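PDB 7PN0: ribose-phosphate pyrophosphokinase, which catalyses the transfer of pyrophosphate from ATP to ribose 5-phosphate, making phosphoribosyl pyrophosphate (PRPP), a precursor of nucleotides. Local coordinates for residues P60-H65 with F91-S96; A86-F91 with D113-A118. All blocks are in the same frame, centred on the assembly; numbering follows the deposited sequence.

Contact 1 of 2, residues P60-H65 with F91-S96; sequences PPVQDH and FSYARS. With ADP (adenosine-5'-diphosphate), chain C.
Val62 and Gln63, in the first turn of helix 62-78, pack against Tyr93 in the 3-10 turn that follows strand 83-88, within the PRTase-like alpha/beta fold of the N-terminal domain. Backbone bonds shape both partners. Pro61, which follows a cis peptide, is the N-cap, and its O accepts His65 N at 3.1 Å; across the contact, Ser96 N closes the 3-10 turn on Tyr93 O.

The apolar part is small and buried. Val62 holds CG1 anti to the backbone N (chi1 174°), which sets this methyl 3.7 Å from Tyr93 CE2, approaching the ring obliquely; the same methyl also lies beside Ser92. The amide of Gln63 comes to the ring's edge next to the hydroxyl, its plane turned 68° from that of the ring.

The polar ends here are tied to the second subunit: its Leu39 N hydrogen-bonds Tyr93 OH, its Asn38 ND2 bonds Ser92 OG, and its Asn36 ND2 reaches the ADP.

The far side of the turn forms part of the nucleotide pocket. Arg95 is extended at chi2 and bends at chi3 (58°), folding its guanidinium over the adenine with N3 of ADP 3.3 Å above the guanidinium plane, while NH1 forms a salt bridge with Glu220. With an alanine here, the adenine would probably lose this flat cover and Glu220 its charged mate. The base is also read at its rim, where Ser96 OG donates a hydrogen bond to ADP N7 at 2.7 Å.

Contact 2 of 2, residues A86-F91 with D113-A118; sequences AVIPYF and DLLQTA
The carbonyl O of Asp113 accepts the backbone N of Thr117 at 2.9 Å, and Thr117 OG1 also comes within 3.2 Å of it. These two approaches lie in the turn of helix 107-118 that presses Leu115 onto Ala86 and Ile88 of strand 83-88. The arrangement is the first strand and the helix of a beta-alpha-beta unit, completed by strand 122-126, in the parallel sheet of the N-terminal domain. One residue further along the helix, Ala118 N repeats the pattern on Leu114 O, again at 2.9 Å.

Across the contact everything is apolar and buried. Ala86 and Ile88, two positions apart on the strand, both direct their side chains at the helix, and Leu115 alone answers them, one methyl for each. Ile88 keeps its CG1 branch extended (chi2 175°), carrying CD1 out from the sheet to meet Leu115 CD1 tip to tip at 3.8 Å. Leu69 of helix 62-78 touches both Ile88 and Leu115, so a second helix shares in this hydrophobic layer. Val87 lies on the other face of the sheet, packed on Phe290 of helix 287-299.

The outer side of helix 107-118 faces a second subunit: Leu114 packs on Leu114 of that chain, and Thr117 OG1 is hydrogen-bonded to its Thr117 OG1. A single helix thus serves the core through Leu115 and an intersubunit face through its neighbours. On the inner side, the other methyl of Leu115, CD2, settles against the strand at 4.4 Å from Ala86 CB.

In the fold
Contact 1 and contact 2 sit about 11 Å apart, centre to centre, on the same side of the chain's centre, and are joined through Phe91, which ends 86-91 and begins 91-96. Their segments alternate along the chain. From the core of contact 2 the polypeptide runs directly into the adenine pocket of contact 1, yet the side chain of Ile88 is still about 12 Å from a bound ADP. The Phe91 ring meets Phe58 edge-to-face and touches Ile111 of helix 107-118, the helix on which Tyr93 also rests. Both contacts reach the second subunit, but only contact 1 touches nucleotide, in a pocket that this subunit helps to complete.

Contact 1 of 2, residues P60-H65 with F91-S96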
loop_
_atom_site.group_PDB
_atom_site.type_symbol
_atom_site.label_atom_id
_atom_site.label_comp_id
_atom_site.label_asym_id
_atom_site.label_seq_id
_atom_site.Cartn_x
_atom_site.Cartn_y
_atom_site.Cartn_z
ATOM N N PRO A 60 29.869 -4.011 11.665
ATOM C CA PRO A 60 30.609 -3.944 10.404
ATOM C C PRO A 60 30.835 -5.341 9.852
ATOM O O PRO A 60 31.131 -6.221 10.629
ATOM C CB PRO A 60 31.908 -3.198 10.749
ATOM C CG PRO A 60 31.549 -2.418 12.004
ATOM C CD PRO A 60 30.543 -3.268 12.744
ATOM N N PRO A 61 30.712 -5.580 8.519
ATOM C CA PRO A 61 30.253 -4.570 7.533
ATOM C C PRO A 61 28.725 -4.347 7.555
ATOM O O PRO A 61 27.959 -5.259 7.301
ATOM C CB PRO A 61 30.689 -5.189 6.193
ATOM C CG PRO A 61 30.602 -6.678 6.450
ATOM C CD PRO A 61 31.104 -6.838 7.872
ATOM N N VAL A 62 28.306 -3.150 7.933
ATOM C CA VAL A 62 26.890 -2.874 8.286
ATOM C C VAL A 62 25.979 -3.002 7.058
ATOM O O VAL A 62 24.942 -3.684 7.157
ATOM C CB VAL A 62 26.748 -1.509 8.980
ATOM C CG1 VAL A 62 25.298 -1.149 9.211
ATOM C CG2 VAL A 62 27.494 -1.483 10.307
ATOM N N GLN A 63 26.361 -2.470 5.924
ATOM C CA GLN A 63 25.427 -2.440 4.776
ATOM C C GLN A 63 25.300 -3.842 4.195
ATOM O O GLN A 63 24.220 -4.199 3.739
ATOM C CB GLN A 63 25.870 -1.387 3.771
ATOM C CG GLN A 63 25.307 -0.005 4.067
ATOM C CD GLN A 63 25.818 0.531 5.378
ATOM O OE1 GLN A 63 26.979 0.929 5.506
ATOM N NE2 GLN A 63 24.965 0.542 6.378
ATOM N N ASP A 64 26.355 -4.638 4.214
ATOM C CA ASP A 64 26.250 -6.044 3.787
ATOM C C ASP A 64 25.320 -6.764 4.756
ATOM O O ASP A 64 24.529 -7.592 4.310
ATOM C CB ASP A 64 27.600 -6.756 3.716
ATOM C CG ASP A 64 28.509 -6.432 2.548
ATOM O OD1 ASP A 64 28.015 -5.954 1.503
ATOM O OD2 ASP A 64 29.740 -6.695 2.698
ATOM N N HIS A 65 25.377 -6.459 6.056
ATOM C CA HIS A 65 24.517 -7.164 7.030
ATOM C C HIS A 65 23.056 -6.709 6.864
ATOM O O HIS A 65 22.158 -7.546 6.991
ATOM C CB HIS A 65 25.044 -6.936 8.432
ATOM C CG HIS A 65 26.317 -7.655 8.695
ATOM N ND1 HIS A 65 26.632 -8.865 8.106
ATOM C CD2 HIS A 65 27.317 -7.381 9.557
ATOM C CE1 HIS A 65 27.792 -9.303 8.592
ATOM N NE2 HIS A 65 28.266 -8.383 9.412
ATOM N N PHE A 91 20.426 -2.501 16.731
ATOM C CA PHE A 91 19.909 -1.691 15.611
ATOM C C PHE A 91 20.670 -0.365 15.647
ATOM O O PHE A 91 20.192 0.584 16.274
ATOM C CB PHE A 91 18.400 -1.511 15.707
ATOM C CG PHE A 91 17.811 -0.759 14.551
ATOM C CD1 PHE A 91 18.345 -0.860 13.265
ATOM C CD2 PHE A 91 16.737 0.089 14.733
ATOM C CE1 PHE A 91 17.781 -0.197 12.194
ATOM C CE2 PHE A 91 16.184 0.769 13.652
ATOM C CZ PHE A 91 16.691 0.610 12.386
ATOM N N SER A 92 21.853 -0.364 15.033
ATOM C CA SER A 92 22.795 0.794 15.088
ATOM C C SER A 92 22.089 2.049 14.579
ATOM O O SER A 92 22.323 3.157 15.133
ATOM C CB SER A 92 24.032 0.503 14.298
ATOM O OG SER A 92 23.785 0.438 12.892
ATOM N N TYR A 93 21.294 1.905 13.516
ATOM C CA TYR A 93 20.691 3.089 12.865
ATOM C C TYR A 93 19.589 3.702 13.728
ATOM O O TYR A 93 19.068 4.788 13.316
ATOM C CB TYR A 93 20.228 2.796 11.442
ATOM C CG TYR A 93 21.309 2.793 10.389
ATOM C CD1 TYR A 93 21.811 3.995 9.889
ATOM C CD2 TYR A 93 21.831 1.606 9.894
ATOM C CE1 TYR A 93 22.775 4.033 8.897
ATOM C CE2 TYR A 93 22.797 1.623 8.905
ATOM C CZ TYR A 93 23.255 2.832 8.392
ATOM O OH TYR A 93 24.229 2.846 7.450
ATOM N N ALA A 94 19.289 3.153 14.908
ATOM C CA ALA A 94 18.379 3.836 15.856
ATOM C C ALA A 94 18.997 5.202 16.212
ATOM O O ALA A 94 18.272 6.073 16.652
ATOM C CB ALA A 94 18.089 3.002 17.087
ATOM N N ARG A 95 20.294 5.403 16.048
ATOM C CA ARG A 95 20.912 6.715 16.370
ATOM C C ARG A 95 20.485 7.761 15.340
ATOM O O ARG A 95 20.610 8.930 15.607
ATOM C CB ARG A 95 22.431 6.612 16.386
ATOM C CG ARG A 95 22.936 5.732 17.504
ATOM C CD ARG A 95 24.448 5.601 17.607
ATOM N NE ARG A 95 25.097 6.899 17.782
ATOM C CZ ARG A 95 26.420 7.066 17.832
ATOM N NH1 ARG A 95 27.224 6.009 17.735
ATOM N NH2 ARG A 95 26.905 8.289 17.953
ATOM N N SER A 96 20.081 7.325 14.159
ATOM C CA SER A 96 19.679 8.214 13.040
ATOM C C SER A 96 18.174 8.413 13.134
ATOM O O SER A 96 17.426 7.918 12.243
ATOM C CB SER A 96 20.080 7.626 11.710
ATOM O OG SER A 96 21.489 7.490 11.602
HETATM P PB ADP C . 22.425 11.352 20.727
HETATM O O1B ADP C . 21.601 11.135 22.003
HETATM O O2B ADP C . 21.848 10.628 19.532
HETATM O O3B ADP C . 23.925 11.169 20.852
HETATM P PA ADP C . 22.438 13.542 19.062
HETATM O O1A ADP C . 21.293 13.119 18.194
HETATM O O2A ADP C . 22.704 15.001 19.220
HETATM O O3A ADP C . 22.242 12.925 20.512
HETATM O "O5'" ADP C . 23.791 12.756 18.620
HETATM C "C5'" ADP C . 23.876 12.096 17.321
HETATM C "C4'" ADP C . 25.252 12.276 16.704
HETATM O "O4'" ADP C . 25.657 11.002 16.121
HETATM C "C3'" ADP C . 25.357 13.287 15.550
HETATM O "O3'" ADP C . 24.341 14.286 15.536
HETATM C "C2'" ADP C . 25.026 12.417 14.343
HETATM O "O2'" ADP C . 25.584 12.961 13.177
HETATM C "C1'" ADP C . 25.644 11.072 14.720
HETATM N N9 ADP C . 24.897 9.926 14.197
HETATM C C8 ADP C . 23.648 9.921 13.604
HETATM N N7 ADP C . 23.264 8.731 13.191
HETATM C C5 ADP C . 24.331 7.907 13.519
HETATM C C6 ADP C . 24.556 6.534 13.338
HETATM N N6 ADP C . 23.652 5.721 12.793
HETATM N N1 ADP C . 25.736 6.008 13.773
HETATM C C2 ADP C . 26.612 6.839 14.354
HETATM N N3 ADP C . 26.498 8.142 14.592
HETATM C C4 ADP C . 25.339 8.633 14.131
#

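Contact 2 of 2, residues A86-F91 with D113-A118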
loop_
_atom_site.group_PDB
_atom_site.type_symbol
_atom_site.label_atom_id
_atom_site.label_comp_id
_atom_site.label_asym_id
_atom_site.label_seq_id
_atom_site.Cartn_x
_atom_site.Cartn_y
_atom_site.Cartn_z
ATOM N N ALA A 86 12.229 -10.261 12.098
ATOM C CA ALA A 86 13.601 -9.734 12.088
ATOM C C ALA A 86 14.036 -9.655 13.549
ATOM O O ALA A 86 13.553 -8.800 14.273
ATOM C CB ALA A 86 13.727 -8.395 11.420
ATOM N N VAL A 87 14.957 -10.520 13.935
ATOM C CA VAL A 87 15.617 -10.430 15.261
ATOM C C VAL A 87 16.881 -9.599 15.075
ATOM O O VAL A 87 17.834 -10.056 14.451
ATOM C CB VAL A 87 15.889 -11.806 15.872
ATOM C CG1 VAL A 87 16.506 -11.635 17.236
ATOM C CG2 VAL A 87 14.606 -12.629 15.940
ATOM N N ILE A 88 16.851 -8.390 15.590
ATOM C CA ILE A 88 17.907 -7.371 15.370
ATOM C C ILE A 88 18.385 -7.003 16.754
ATOM O O ILE A 88 17.896 -6.047 17.351
ATOM C CB ILE A 88 17.379 -6.129 14.616
ATOM C CG1 ILE A 88 16.705 -6.535 13.307
ATOM C CG2 ILE A 88 18.514 -5.146 14.417
ATOM C CD1 ILE A 88 16.051 -5.365 12.583
ATOM N N PRO A 89 19.361 -7.744 17.304
ATOM C CA PRO A 89 19.786 -7.497 18.683
ATOM C C PRO A 89 20.384 -6.100 18.852
ATOM O O PRO A 89 20.058 -5.462 19.842
ATOM C CB PRO A 89 20.796 -8.614 18.974
ATOM C CG PRO A 89 20.452 -9.666 17.991
ATOM C CD PRO A 89 19.988 -8.947 16.729
ATOM N N TYR A 90 21.142 -5.611 17.874
ATOM C CA TYR A 90 21.668 -4.230 17.881
ATOM C C TYR A 90 21.260 -3.517 16.589
ATOM O O TYR A 90 21.755 -3.864 15.550
ATOM C CB TYR A 90 23.176 -4.177 18.031
ATOM C CG TYR A 90 23.780 -2.792 17.918
ATOM C CD1 TYR A 90 23.259 -1.716 18.624
ATOM C CD2 TYR A 90 24.834 -2.538 17.053
ATOM C CE1 TYR A 90 23.782 -0.431 18.480
ATOM C CE2 TYR A 90 25.381 -1.269 16.905
ATOM C CZ TYR A 90 24.842 -0.210 17.614
ATOM O OH TYR A 90 25.397 1.031 17.509
ATOM N N PHE A 91 20.426 -2.501 16.731
ATOM C CA PHE A 91 19.909 -1.691 15.611
ATOM C C PHE A 91 20.670 -0.365 15.647
ATOM O O PHE A 91 20.192 0.584 16.274
ATOM C CB PHE A 91 18.400 -1.511 15.707
ATOM C CG PHE A 91 17.811 -0.759 14.551
ATOM C CD1 PHE A 91 18.345 -0.860 13.265
ATOM C CD2 PHE A 91 16.737 0.089 14.733
ATOM C CE1 PHE A 91 17.781 -0.197 12.194
ATOM C CE2 PHE A 91 16.184 0.769 13.652
ATOM C CZ PHE A 91 16.691 0.610 12.386
ATOM N N ASP A 113 10.948 0.936 7.025
ATOM C CA ASP A 113 10.158 0.814 5.766
ATOM C C ASP A 113 10.788 -0.258 4.874
ATOM O O ASP A 113 10.026 -1.074 4.323
ATOM C CB ASP A 113 9.976 2.179 5.128
ATOM C CG ASP A 113 8.993 3.067 5.889
ATOM O OD1 ASP A 113 8.038 2.530 6.480
ATOM O OD2 ASP A 113 9.194 4.258 5.899
ATOM N N LEU A 114 12.117 -0.282 4.740
ATOM C CA LEU A 114 12.765 -1.303 3.888
ATOM C C LEU A 114 12.488 -2.708 4.471
ATOM O O LEU A 114 12.258 -3.607 3.691
ATOM C CB LEU A 114 14.266 -1.048 3.830
ATOM C CG LEU A 114 14.721 0.288 3.230
ATOM C CD1 LEU A 114 16.208 0.383 3.178
ATOM C CD2 LEU A 114 14.142 0.500 1.859
ATOM N N LEU A 115 12.602 -2.893 5.786
ATOM C CA LEU A 115 12.339 -4.225 6.419
ATOM C C LEU A 115 10.891 -4.617 6.127
ATOM O O LEU A 115 10.642 -5.766 5.756
ATOM C CB LEU A 115 12.600 -4.156 7.920
ATOM C CG LEU A 115 14.071 -4.164 8.301
ATOM C CD1 LEU A 115 14.276 -3.642 9.696
ATOM C CD2 LEU A 115 14.637 -5.587 8.121
ATOM N N GLN A 116 9.958 -3.670 6.210
ATOM C CA GLN A 116 8.534 -3.982 5.961
ATOM C C GLN A 116 8.363 -4.361 4.492
ATOM O O GLN A 116 7.675 -5.341 4.201
ATOM C CB GLN A 116 7.661 -2.806 6.397
ATOM C CG GLN A 116 7.663 -2.678 7.885
ATOM C CD GLN A 116 7.132 -1.341 8.377
ATOM O OE1 GLN A 116 6.707 -0.450 7.629
ATOM N NE2 GLN A 116 7.044 -1.256 9.672
ATOM N N THR A 117 9.009 -3.633 3.582
ATOM C CA THR A 117 8.914 -3.929 2.140
ATOM C C THR A 117 9.476 -5.315 1.848
ATOM O O THR A 117 8.883 -6.034 0.999
ATOM C CB THR A 117 9.580 -2.821 1.319
ATOM O OG1 THR A 117 8.748 -1.668 1.451
ATOM C CG2 THR A 117 9.714 -3.210 -0.117
ATOM N N ALA A 118 10.583 -5.662 2.471
ATOM C CA ALA A 118 11.248 -6.980 2.275
ATOM C C ALA A 118 10.324 -8.121 2.733
ATOM O O ALA A 118 10.494 -9.243 2.239
ATOM C CB ALA A 118 12.559 -6.977 2.971
#